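Local coordinates for protein oxidoreductase (PDB 3E18) that binds NAD and is probably an NAD-dependent dehydrogenase of the GFO/IDH/MocA family, although its substrate and reaction are not established, at residues A[100-105]-A[331-336]; A[140-145]-A[257-262]; A[157-162]-A[204-209]; A[192-197]-A[217-222]; A[264-269]-A[289-294]. One frame throughout, in Å; residues are numbered along the deposited sequence.

Contact 1 of 5, residues A[100-105]-A[331-336]; sequences MTSEDL and VLKLIE
S102 and L332 come together with their CA atoms 5.1 Å apart, where the first turn of helix 102-115, part of the NAD-binding Rossmann fold, meets the middle of helix 325-344. T101 is the N-cap of helix 102-115, its OG1 accepting from D104 N, and the next residue, S102, is held by the carboxylate of E336. S102 N donates to E336 OE2 at 2.8 Å in an almost straight bond (171°), approaching from above the carboxylate plane. The serine hydroxyl gives its proton to the other oxygen, with S102 OG 2.8 Å from E336 OE1 and on its syn side. E336 can span the gap because its chain is extended beyond CG. Two bonds to the same residue fix the rotation of the carboxylate, and the positive end of the helix would be expected to stabilise its charge. Water 1 adds a third link, donating to E336 OE2 and accepting from E103 N.

Next to these polar bonds the contact is apolar. CB of L332 packs 4.0 Å from S102 CA, and T99 also touches the L332 side chain. L105 and L332 cross at about a right angle, L105 CD2 lying 3.7 Å from L332 CD1.

Contact 2 of 5, residues A[140-145]-A[257-262]; sequences QKTIGE and GEIVKP
K261 reaches from its strand over the turn at T142, and its whole outer chain closes on one carbonyl oxygen. CB points toward the turn, and CG, anti to the carbonyl carbon of K261 (chi1 -67°), comes first, 4.1 Å from T142 O. CD then lies 3.5 Å from T142 O. Bends at chi3 and chi4 keep the rest of the chain curled round the same oxygen, with CE little farther off than CD. At the tip, K261 NZ donates to T142 O at 3.0 Å, the donor tilted 31° from the carbonyl plane. The ammonium has a second acceptor in the backbone oxygen of E245, so it ties two separate pieces of main chain together.

T142 belongs to a type I beta turn from K141 to G144, which links helix 129-140 to strand 146-154 in the GFO/IDH/MocA C-terminal domain. Strand 257-262 lies next to the outermost strand, 292-295, at one end of the large mixed sheet. Alongside the lysine, methyl groups make the contact. I143 CG2 meets I259 CG2 at 3.5 Å, and T142 CG2 meets I259 CD1 at 3.8 Å, the threonine and I259 side chains crossing at about a right angle. M137 of helix 129-140 touches T142, I143 and I259 alike. V260 points away from the turn, and I234 of the second subunit packs on it.

Contact 3 of 5, residues A[157-162]-A[204-209]; sequences NGIPGD and LGDEVD
G158 and L204 mark the nearest approach of the two backbones, 7.6 Å between CA atoms, and no hydrogen bond crosses the gap. Both segments are loops of the GFO/IDH/MocA C-terminal domain: 157-162 runs from strand 146-154 toward helix 173-188, while segment 204-209 lies in the connection of the beta hairpin made by strands 193-201 and 211-218.

I159 carries most of the contact. Its CG1 is anti to its own carbonyl carbon, and the chain continues extended (chi2 170°), which sends CD1 across to the hairpin loop. That single methyl group meets three residues: D209 O at 3.6 Å, V208 CG2 at 3.9 Å and D206 OD2, also at 3.9 Å. It is therefore seated against a backbone oxygen and a carboxylate oxygen as well as a valine branch, all by van der Waals contact. M173 of helix 173-188 and D210 add to the surroundings of the isoleucine. CB of D209 points away from 157-162, and its OD2 accepts from V174 N, which fastens the hairpin loop to the start of helix 173-188. D206 OD1 has a weak bond to H165 ND1.

Segment 157-162 ends beside the cofactor, for D162, which follows a cis peptide bond, touches NAD. At the other end of the contact the second subunit comes close, with its P287 packing on L204. Here L204 turns toward the glycine backbone, and its CD1 rests 3.8 Å from G158 CA.

Contact 4 of 5, residues A[192-197]-A[217-222]; sequences NVKSVS and TFENGI
T217 O is gripped by two successive amides, K194 N at 2.7 Å and S195 N at 3.1 Å. Two residues of one strand facing a single residue of the other make a classic beta bulge, here in the antiparallel hairpin of strands 193-201 and 211-218. The two donors approach differently: K194 N lies in the carbonyl plane of T217, whereas S195 N is tilted 23° from it. T217 N answers with a bond to S195 O at 3.0 Å, completing the hydrogen-bonded pair.

Next to the bulge V193 and F218 form a non-hydrogen-bonded pair, and strand 211-218 passes from there into a type I turn from F218 to G221. The turn is tied back by E219 N, which donates to N192 O at 2.9 Å, nearly along the C=O axis (173°). N220 OD1, in the turn, accepts from I222 N just after it, an Asx turn.

V193 CG2 touches F218 CE1 at 3.8 Å, and L186 of helix 173-188 packs against both of these side chains. On the exposed side, K194 and E219 cross at about a right angle in a long salt bridge, K194 NZ to E219 OE1 at 3.7 Å. S195 and T217 direct their side chains to one face of the sheet, where N345 of the second subunit bonds to the serine hydroxyl. Water 2 lies 3.0 Å from S195 OG and makes a weak bond to T217 OG1.

Contact 5 of 5, residues A[264-269]-A[289-294]; sequences ALAKTS and EEATNT
E290 and A291 bring the flat groups to this contact, one carboxylate and two peptide carbonyls, and aliphatic atoms of L265, A266 and S269 meet them without any stacking. The carbonyl oxygen of E290 is approached by L265 CB at 3.7 Å and by L265 CD1 at 3.8 Å. That of A291 has A266 CB 3.6 Å away. The carboxylate is touched through E290 OE2, 4.0 Å from S269 CB. CG of E290 stands between the backbone N and the carbonyl carbon (chi1 58°), and a bend at chi2 sets CD.

No hydrogen bond joins the two segments directly. They meet at the outer end of the mixed beta-sheet, where strand 292-295 is the outermost strand of the sheet within this chain and runs antiparallel to strand 257-262. T263, between that strand and 264-269, connects them: its OG1 bonds to E290 O and to L265 N, and its backbone pairs with A291.

Among the side chains, L265 and E290 cross at about a right angle, L265 CD1 lying 3.8 Å from E290 CB. A291 CB is the buried element, 3.8 Å from A266 CB and 3.8 Å from S269 OG. The serine hydroxyl bonds to S288 OG.

Contacts 2 and 5 are neighbours on the large mixed sheet, with centres 14 Å apart; strands 257-262 and 292-295 lie side by side there, and K261 O is 2.8 Å from N293 N, a probable hydrogen bond. Contact 4 belongs to the same sheet but lies toward its other end. It meets contact 1 through packing of L334 CD1 on V196 CG2 at 3.6 Å. The cofactor lies nearer contacts 1 and 3: the side chain of L332 is about 11 Å from NAD and that of I159 about 10 Å, while D162 touches it. Contact 1 closes the longest loop of the five, and the other four fall within it. Contacts 2, 3 and 4 touch the second subunit, as does T292 of contact 5.

Contact 1 of 5, residues A[100-105]-A[331-336]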
# COMPACT_ATOMS: atom_id res chain seq x y z
N MET A 100 26.19 -8.60 -4.69
CA MET A 100 25.55 -8.20 -3.45
C MET A 100 25.74 -6.71 -3.12
O MET A 100 25.07 -6.18 -2.23
CB MET A 100 25.97 -9.13 -2.31
CG MET A 100 25.37 -10.53 -2.47
SD MET A 100 26.11 -11.79 -1.43
CE MET A 100 27.78 -11.18 -1.22
N THR A 101 26.64 -6.04 -3.83
CA THR A 101 26.76 -4.58 -3.68
C THR A 101 26.85 -3.92 -5.04
O THR A 101 27.26 -4.55 -6.02
CB THR A 101 27.99 -4.13 -2.84
OG1 THR A 101 29.19 -4.29 -3.61
CG2 THR A 101 28.11 -4.89 -1.53
N SER A 102 26.52 -2.64 -5.11
CA SER A 102 26.60 -1.93 -6.36
C SER A 102 28.06 -1.73 -6.77
O SER A 102 28.39 -1.79 -7.96
CB SER A 102 25.85 -0.60 -6.28
OG SER A 102 26.47 0.28 -5.37
N GLU A 103 28.93 -1.52 -5.78
CA GLU A 103 30.37 -1.33 -6.06
C GLU A 103 30.97 -2.57 -6.70
O GLU A 103 31.79 -2.44 -7.59
CB GLU A 103 31.17 -0.97 -4.79
CG GLU A 103 31.07 0.49 -4.37
CD GLU A 103 31.56 1.46 -5.44
OE1 GLU A 103 32.68 1.27 -5.98
OE2 GLU A 103 30.82 2.43 -5.73
N ASP A 104 30.54 -3.75 -6.26
CA ASP A 104 31.02 -5.01 -6.85
C ASP A 104 30.76 -5.12 -8.36
O ASP A 104 31.60 -5.64 -9.09
CB ASP A 104 30.39 -6.22 -6.16
CG ASP A 104 30.97 -6.48 -4.77
OD1 ASP A 104 31.90 -5.76 -4.38
OD2 ASP A 104 30.47 -7.42 -4.08
N LEU A 105 29.60 -4.64 -8.81
CA LEU A 105 29.26 -4.71 -10.22
C LEU A 105 30.09 -3.69 -10.99
O LEU A 105 30.51 -3.95 -12.12
CB LEU A 105 27.75 -4.48 -10.46
CG LEU A 105 27.30 -4.27 -11.91
CD1 LEU A 105 27.63 -5.50 -12.80
CD2 LEU A 105 25.84 -3.92 -12.02
N VAL A 331 19.54 -0.55 -10.24
CA VAL A 331 18.76 -1.49 -9.42
C VAL A 331 19.51 -1.85 -8.14
O VAL A 331 18.94 -1.80 -7.06
CB VAL A 331 18.37 -2.74 -10.21
CG1 VAL A 331 17.68 -3.78 -9.31
CG2 VAL A 331 17.46 -2.35 -11.37
N LEU A 332 20.80 -2.17 -8.25
CA LEU A 332 21.57 -2.56 -7.06
C LEU A 332 21.69 -1.42 -6.06
O LEU A 332 21.63 -1.65 -4.86
CB LEU A 332 22.95 -3.13 -7.43
CG LEU A 332 23.03 -4.45 -8.21
CD1 LEU A 332 24.48 -4.70 -8.63
CD2 LEU A 332 22.52 -5.64 -7.42
N LYS A 333 21.83 -0.19 -6.56
CA LYS A 333 21.80 1.00 -5.73
C LYS A 333 20.43 1.17 -5.05
O LYS A 333 20.37 1.64 -3.91
CB LYS A 333 22.10 2.23 -6.57
CG LYS A 333 23.57 2.53 -6.78
CD LYS A 333 23.75 3.86 -7.52
CE LYS A 333 23.73 5.07 -6.59
NZ LYS A 333 24.92 5.14 -5.68
N LEU A 334 19.36 0.79 -5.74
CA LEU A 334 18.01 0.85 -5.18
C LEU A 334 17.83 -0.18 -4.06
O LEU A 334 17.24 0.13 -3.03
CB LEU A 334 16.93 0.69 -6.27
CG LEU A 334 15.44 0.73 -5.91
CD1 LEU A 334 15.12 1.94 -5.07
CD2 LEU A 334 14.57 0.75 -7.16
N ILE A 335 18.35 -1.38 -4.28
CA ILE A 335 18.34 -2.41 -3.24
C ILE A 335 19.11 -1.96 -1.98
O ILE A 335 18.67 -2.21 -0.84
CB ILE A 335 18.89 -3.73 -3.80
CG1 ILE A 335 17.84 -4.36 -4.73
CG2 ILE A 335 19.23 -4.70 -2.68
CD1 ILE A 335 18.38 -5.52 -5.60
N GLU A 336 20.24 -1.28 -2.19
CA GLU A 336 21.02 -0.71 -1.09
C GLU A 336 20.24 0.36 -0.33
O GLU A 336 20.26 0.37 0.91
CB GLU A 336 22.35 -0.18 -1.62
CG GLU A 336 23.30 -1.29 -2.03
CD GLU A 336 24.54 -0.80 -2.75
OE1 GLU A 336 24.53 0.30 -3.34
OE2 GLU A 336 25.54 -1.54 -2.70
O HOH W 1 28.16 -0.61 -2.80

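Contact 2 of 5, residues A[140-145]-A[257-262]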
# COMPACT_ATOMS: atom_id res chain seq x y z
N GLN A 140 1.33 3.10 -24.54
CA GLN A 140 0.18 3.48 -25.37
C GLN A 140 -0.83 4.38 -24.68
O GLN A 140 -1.85 4.75 -25.28
CB GLN A 140 -0.51 2.23 -25.95
CG GLN A 140 0.40 1.45 -26.92
CD GLN A 140 1.03 2.34 -27.99
OE1 GLN A 140 0.35 3.18 -28.60
NE2 GLN A 140 2.32 2.16 -28.22
N LYS A 141 -0.53 4.72 -23.42
CA LYS A 141 -1.39 5.54 -22.57
C LYS A 141 -2.82 5.01 -22.44
O LYS A 141 -3.77 5.78 -22.46
CB LYS A 141 -1.37 7.02 -23.01
CG LYS A 141 -0.01 7.69 -22.88
CD LYS A 141 0.03 8.99 -23.67
CE LYS A 141 1.43 9.58 -23.74
NZ LYS A 141 1.63 10.70 -22.77
N THR A 142 -2.95 3.69 -22.30
CA THR A 142 -4.24 3.02 -22.22
C THR A 142 -5.14 3.56 -21.10
O THR A 142 -6.37 3.64 -21.26
CB THR A 142 -4.03 1.50 -22.01
OG1 THR A 142 -3.15 1.00 -23.01
CG2 THR A 142 -5.34 0.74 -22.09
N ILE A 143 -4.53 3.90 -19.96
CA ILE A 143 -5.27 4.54 -18.88
C ILE A 143 -4.78 5.97 -18.69
O ILE A 143 -4.73 6.48 -17.57
CB ILE A 143 -5.25 3.72 -17.57
CG1 ILE A 143 -3.82 3.39 -17.12
CG2 ILE A 143 -6.04 2.42 -17.75
CD1 ILE A 143 -3.73 2.67 -15.77
N GLY A 144 -4.43 6.61 -19.79
CA GLY A 144 -3.82 7.94 -19.76
C GLY A 144 -2.37 7.83 -19.32
O GLY A 144 -1.70 6.82 -19.57
N GLU A 145 -1.88 8.87 -18.64
CA GLU A 145 -0.55 8.88 -18.04
C GLU A 145 -0.55 8.07 -16.76
O GLU A 145 -1.20 8.45 -15.78
CB GLU A 145 -0.11 10.32 -17.75
CG GLU A 145 -0.05 11.17 -19.01
CD GLU A 145 0.55 12.55 -18.77
OE1 GLU A 145 0.32 13.14 -17.69
OE2 GLU A 145 1.24 13.06 -19.68
N GLY A 257 -7.91 -10.02 -15.49
CA GLY A 257 -8.00 -8.65 -15.02
C GLY A 257 -8.72 -7.78 -16.02
O GLY A 257 -9.31 -8.27 -16.98
N GLU A 258 -8.67 -6.47 -15.79
CA GLU A 258 -9.43 -5.57 -16.63
C GLU A 258 -8.95 -4.17 -16.43
O GLU A 258 -8.12 -3.89 -15.58
CB GLU A 258 -10.93 -5.64 -16.29
CG GLU A 258 -11.30 -5.18 -14.88
CD GLU A 258 -12.80 -5.27 -14.62
OE1 GLU A 258 -13.45 -6.20 -15.14
OE2 GLU A 258 -13.32 -4.41 -13.89
N ILE A 259 -9.53 -3.30 -17.22
CA ILE A 259 -9.28 -1.87 -17.13
C ILE A 259 -10.64 -1.18 -17.01
O ILE A 259 -11.59 -1.60 -17.66
CB ILE A 259 -8.56 -1.42 -18.38
CG1 ILE A 259 -7.12 -1.91 -18.36
CG2 ILE A 259 -8.60 0.11 -18.51
CD1 ILE A 259 -6.53 -2.04 -19.72
N VAL A 260 -10.72 -0.16 -16.16
CA VAL A 260 -11.91 0.68 -16.05
C VAL A 260 -11.49 2.14 -16.28
O VAL A 260 -10.55 2.62 -15.67
CB VAL A 260 -12.65 0.47 -14.70
CG1 VAL A 260 -13.91 1.33 -14.64
CG2 VAL A 260 -13.06 -1.01 -14.54
N LYS A 261 -12.15 2.82 -17.20
CA LYS A 261 -11.80 4.20 -17.56
C LYS A 261 -13.01 5.10 -17.40
O LYS A 261 -14.13 4.64 -17.59
CB LYS A 261 -11.38 4.27 -19.03
CG LYS A 261 -10.08 3.54 -19.41
CD LYS A 261 -9.86 3.52 -20.94
CE LYS A 261 -9.76 4.93 -21.54
NZ LYS A 261 -8.56 5.64 -21.05
N PRO A 262 -12.81 6.40 -17.11
CA PRO A 262 -13.91 7.36 -17.14
C PRO A 262 -14.37 7.68 -18.57
O PRO A 262 -13.57 7.61 -19.50
CB PRO A 262 -13.29 8.62 -16.52
CG PRO A 262 -11.84 8.51 -16.84
CD PRO A 262 -11.53 7.04 -16.76

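Contact 3 of 5, residues A[157-162]-A[204-209]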
# COMPACT_ATOMS: atom_id res chain seq x y z
N ASN A 157 4.52 -19.95 0.76
CA ASN A 157 5.44 -21.08 0.71
C ASN A 157 6.76 -20.84 1.46
O ASN A 157 7.61 -21.74 1.54
CB ASN A 157 5.69 -21.51 -0.74
CG ASN A 157 4.49 -22.23 -1.34
OD1 ASN A 157 3.81 -22.99 -0.66
ND2 ASN A 157 4.24 -22.00 -2.63
N GLY A 158 6.92 -19.65 2.02
CA GLY A 158 8.13 -19.33 2.78
C GLY A 158 9.33 -19.08 1.87
O GLY A 158 9.16 -18.76 0.69
N ILE A 159 10.52 -19.22 2.43
CA ILE A 159 11.78 -19.06 1.69
C ILE A 159 12.29 -20.44 1.25
O ILE A 159 12.44 -21.34 2.08
CB ILE A 159 12.86 -18.32 2.55
CG1 ILE A 159 12.41 -16.89 2.88
CG2 ILE A 159 14.23 -18.30 1.85
CD1 ILE A 159 13.31 -16.21 3.91
N PRO A 160 12.54 -20.61 -0.07
CA PRO A 160 12.88 -21.93 -0.62
C PRO A 160 14.33 -22.32 -0.38
O PRO A 160 15.20 -21.45 -0.31
CB PRO A 160 12.60 -21.78 -2.11
CG PRO A 160 12.79 -20.31 -2.39
CD PRO A 160 12.51 -19.57 -1.12
N GLY A 161 14.58 -23.62 -0.27
CA GLY A 161 15.89 -24.14 0.12
C GLY A 161 16.17 -23.88 1.59
O GLY A 161 15.20 -23.82 2.36
N ASP A 162 17.42 -23.70 2.07
CA ASP A 162 18.77 -23.71 1.43
C ASP A 162 19.54 -22.39 1.69
O ASP A 162 19.23 -21.67 2.63
CB ASP A 162 18.88 -24.27 -0.02
CG ASP A 162 18.55 -23.24 -1.14
OD1 ASP A 162 18.31 -22.03 -0.89
OD2 ASP A 162 18.51 -23.70 -2.31
N LEU A 204 8.92 -15.04 9.67
CA LEU A 204 9.32 -16.44 9.74
C LEU A 204 10.45 -16.69 10.73
O LEU A 204 10.71 -17.83 11.12
CB LEU A 204 9.67 -16.97 8.35
CG LEU A 204 8.48 -17.14 7.40
CD1 LEU A 204 8.90 -17.78 6.11
CD2 LEU A 204 7.36 -17.94 8.05
N GLY A 205 11.12 -15.62 11.15
CA GLY A 205 12.17 -15.70 12.17
C GLY A 205 13.56 -16.02 11.65
O GLY A 205 14.44 -16.35 12.44
N ASP A 206 13.75 -15.90 10.34
CA ASP A 206 15.06 -16.12 9.72
C ASP A 206 15.96 -14.90 9.88
O ASP A 206 15.49 -13.82 10.25
CB ASP A 206 14.92 -16.45 8.24
CG ASP A 206 14.53 -17.89 8.00
OD1 ASP A 206 15.23 -18.79 8.51
OD2 ASP A 206 13.52 -18.12 7.30
N GLU A 207 17.25 -15.08 9.60
CA GLU A 207 18.21 -13.96 9.66
C GLU A 207 18.09 -13.04 8.45
O GLU A 207 18.57 -11.89 8.47
CB GLU A 207 19.65 -14.48 9.83
CG GLU A 207 20.14 -15.38 8.69
CD GLU A 207 21.56 -15.88 8.89
OE1 GLU A 207 21.77 -16.78 9.74
OE2 GLU A 207 22.47 -15.38 8.19
N VAL A 208 17.42 -13.53 7.41
CA VAL A 208 17.09 -12.75 6.21
C VAL A 208 15.59 -12.48 6.11
O VAL A 208 14.78 -13.19 6.71
CB VAL A 208 17.54 -13.45 4.91
CG1 VAL A 208 19.06 -13.64 4.91
CG2 VAL A 208 16.83 -14.80 4.72
N ASP A 209 15.24 -11.45 5.35
CA ASP A 209 13.85 -11.04 5.14
C ASP A 209 13.04 -12.07 4.36
O ASP A 209 13.53 -12.65 3.39
CB ASP A 209 13.81 -9.70 4.41
CG ASP A 209 14.37 -9.77 2.99
OD1 ASP A 209 15.61 -9.78 2.82
OD2 ASP A 209 13.56 -9.81 2.05

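Contact 4 of 5, residues A[192-197]-A[217-222]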
# COMPACT_ATOMS: atom_id res chain seq x y z
N ASN A 192 14.81 9.13 -12.65
CA ASN A 192 15.65 8.78 -11.52
C ASN A 192 14.81 8.63 -10.27
O ASN A 192 13.82 9.34 -10.10
CB ASN A 192 16.69 9.88 -11.27
CG ASN A 192 17.81 9.88 -12.31
OD1 ASN A 192 18.05 8.88 -12.99
ND2 ASN A 192 18.51 11.01 -12.41
N VAL A 193 15.20 7.70 -9.39
CA VAL A 193 14.56 7.55 -8.09
C VAL A 193 14.90 8.76 -7.22
O VAL A 193 16.07 9.13 -7.10
CB VAL A 193 14.99 6.24 -7.39
CG1 VAL A 193 14.46 6.16 -5.96
CG2 VAL A 193 14.50 5.04 -8.19
N LYS A 194 13.87 9.38 -6.65
CA LYS A 194 14.00 10.50 -5.73
C LYS A 194 14.05 10.02 -4.28
O LYS A 194 14.88 10.48 -3.50
CB LYS A 194 12.83 11.47 -5.92
CG LYS A 194 13.05 12.83 -5.27
CD LYS A 194 11.75 13.44 -4.76
CE LYS A 194 11.10 14.36 -5.77
NZ LYS A 194 11.84 15.65 -5.90
N SER A 195 13.16 9.09 -3.91
CA SER A 195 13.13 8.63 -2.52
C SER A 195 12.62 7.20 -2.38
O SER A 195 11.92 6.70 -3.26
CB SER A 195 12.27 9.57 -1.67
OG SER A 195 10.90 9.51 -2.04
N VAL A 196 12.98 6.56 -1.27
CA VAL A 196 12.60 5.16 -0.98
C VAL A 196 12.35 5.03 0.52
O VAL A 196 13.19 5.44 1.32
CB VAL A 196 13.76 4.17 -1.28
CG1 VAL A 196 13.28 2.72 -1.24
CG2 VAL A 196 14.43 4.47 -2.58
N SER A 197 11.22 4.43 0.90
CA SER A 197 11.03 4.00 2.27
C SER A 197 10.75 2.51 2.14
O SER A 197 10.30 2.08 1.10
CB SER A 197 9.84 4.72 2.91
OG SER A 197 8.62 4.39 2.28
N THR A 217 9.45 6.95 -4.94
CA THR A 217 9.01 8.12 -5.69
C THR A 217 10.11 8.49 -6.69
O THR A 217 11.30 8.46 -6.35
CB THR A 217 8.73 9.32 -4.75
OG1 THR A 217 7.89 8.90 -3.67
CG2 THR A 217 8.03 10.43 -5.49
N PHE A 218 9.71 8.84 -7.92
CA PHE A 218 10.64 9.22 -8.99
C PHE A 218 10.68 10.73 -9.10
O PHE A 218 9.79 11.38 -8.61
CB PHE A 218 10.21 8.61 -10.32
CG PHE A 218 10.35 7.12 -10.34
CD1 PHE A 218 11.56 6.54 -10.73
CD2 PHE A 218 9.32 6.30 -9.94
CE1 PHE A 218 11.74 5.17 -10.74
CE2 PHE A 218 9.47 4.92 -9.94
CZ PHE A 218 10.70 4.35 -10.34
N GLU A 219 11.71 11.26 -9.77
CA GLU A 219 11.85 12.72 -9.95
C GLU A 219 10.70 13.34 -10.74
O GLU A 219 10.37 14.52 -10.56
CB GLU A 219 13.20 13.05 -10.61
CG GLU A 219 14.45 12.60 -9.85
CD GLU A 219 14.85 13.52 -8.69
OE1 GLU A 219 14.26 14.61 -8.52
OE2 GLU A 219 15.77 13.13 -7.93
N ASN A 220 10.08 12.55 -11.62
CA ASN A 220 8.92 13.00 -12.39
C ASN A 220 7.55 12.85 -11.70
O ASN A 220 6.51 13.07 -12.31
CB ASN A 220 8.90 12.35 -13.78
CG ASN A 220 8.55 10.86 -13.74
OD1 ASN A 220 8.42 10.26 -12.67
ND2 ASN A 220 8.40 10.28 -14.91
N GLY A 221 7.55 12.45 -10.43
CA GLY A 221 6.32 12.43 -9.64
C GLY A 221 5.66 11.07 -9.60
O GLY A 221 4.72 10.87 -8.84
N ILE A 222 6.14 10.14 -10.42
CA ILE A 222 5.59 8.76 -10.44
C ILE A 222 5.88 8.07 -9.12
O ILE A 222 6.97 8.22 -8.55
CB ILE A 222 6.11 7.96 -11.64
CG1 ILE A 222 5.50 8.52 -12.93
CG2 ILE A 222 5.81 6.43 -11.51
CD1 ILE A 222 5.99 7.85 -14.19
O HOH W 2 9.49 6.99 -1.41

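Contact 5 of 5, residues A[264-269]-A[289-294]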
# COMPACT_ATOMS: atom_id res chain seq x y z
N ALA A 264 -16.67 10.74 -20.94
CA ALA A 264 -16.99 12.18 -20.93
C ALA A 264 -18.31 12.51 -20.21
O ALA A 264 -18.60 13.67 -19.95
CB ALA A 264 -17.03 12.73 -22.35
N LEU A 265 -19.10 11.48 -19.89
CA LEU A 265 -20.39 11.66 -19.20
C LEU A 265 -20.26 11.62 -17.68
O LEU A 265 -21.23 11.90 -16.97
CB LEU A 265 -21.40 10.59 -19.63
CG LEU A 265 -21.67 10.34 -21.12
CD1 LEU A 265 -22.63 9.17 -21.26
CD2 LEU A 265 -22.22 11.58 -21.81
N ALA A 266 -19.08 11.24 -17.19
CA ALA A 266 -18.80 11.16 -15.75
C ALA A 266 -18.93 12.50 -15.03
O ALA A 266 -19.35 12.54 -13.87
CB ALA A 266 -17.43 10.54 -15.50
N LYS A 267 -18.58 13.58 -15.72
CA LYS A 267 -18.58 14.94 -15.16
C LYS A 267 -19.97 15.47 -14.82
O LYS A 267 -20.13 16.24 -13.87
CB LYS A 267 -17.86 15.91 -16.11
CG LYS A 267 -16.34 15.88 -15.98
CD LYS A 267 -15.64 16.36 -17.25
CE LYS A 267 -14.13 16.43 -17.05
NZ LYS A 267 -13.39 16.66 -18.33
N THR A 268 -20.98 15.07 -15.60
CA THR A 268 -22.35 15.55 -15.43
C THR A 268 -23.26 14.55 -14.70
O THR A 268 -24.43 14.84 -14.45
CB THR A 268 -23.00 15.94 -16.78
OG1 THR A 268 -22.95 14.82 -17.68
CG2 THR A 268 -22.31 17.14 -17.40
N SER A 269 -22.71 13.39 -14.36
CA SER A 269 -23.49 12.36 -13.70
C SER A 269 -23.26 12.36 -12.19
O SER A 269 -22.28 12.94 -11.70
CB SER A 269 -23.17 10.99 -14.29
OG SER A 269 -21.99 10.47 -13.72
N GLU A 289 -23.73 4.03 -14.29
CA GLU A 289 -23.41 3.19 -15.46
C GLU A 289 -22.77 3.98 -16.61
O GLU A 289 -21.77 3.54 -17.18
CB GLU A 289 -24.67 2.44 -15.94
CG GLU A 289 -24.42 1.37 -17.01
CD GLU A 289 -25.54 0.33 -17.11
OE1 GLU A 289 -26.73 0.72 -17.21
OE2 GLU A 289 -25.23 -0.88 -17.11
N GLU A 290 -23.32 5.16 -16.89
CA GLU A 290 -22.83 6.05 -17.95
C GLU A 290 -21.42 6.62 -17.76
O GLU A 290 -20.78 7.03 -18.73
CB GLU A 290 -23.82 7.20 -18.18
CG GLU A 290 -24.10 8.07 -16.96
CD GLU A 290 -25.38 7.69 -16.22
OE1 GLU A 290 -25.71 6.48 -16.14
OE2 GLU A 290 -26.05 8.60 -15.71
N ALA A 291 -20.94 6.63 -16.51
CA ALA A 291 -19.67 7.29 -16.13
C ALA A 291 -18.38 6.55 -16.51
O ALA A 291 -17.31 7.15 -16.55
CB ALA A 291 -19.68 7.60 -14.63
N THR A 292 -18.46 5.24 -16.73
CA THR A 292 -17.26 4.46 -16.98
C THR A 292 -17.39 3.49 -18.15
O THR A 292 -18.50 3.09 -18.54
CB THR A 292 -16.79 3.63 -15.74
OG1 THR A 292 -17.74 2.59 -15.47
CG2 THR A 292 -16.62 4.50 -14.49
N ASN A 293 -16.24 3.12 -18.70
CA ASN A 293 -16.12 2.00 -19.63
C ASN A 293 -15.24 0.91 -19.05
O ASN A 293 -14.21 1.19 -18.44
CB ASN A 293 -15.47 2.46 -20.94
CG ASN A 293 -16.41 3.28 -21.79
OD1 ASN A 293 -17.58 2.94 -21.96
ND2 ASN A 293 -15.90 4.38 -22.35
N THR A 294 -15.61 -0.35 -19.26
CA THR A 294 -14.77 -1.45 -18.84
C THR A 294 -14.18 -2.16 -20.05
O THR A 294 -14.91 -2.52 -20.98
CB THR A 294 -15.56 -2.44 -17.98
OG1 THR A 294 -16.06 -1.74 -16.84
CG2 THR A 294 -14.68 -3.58 -17.51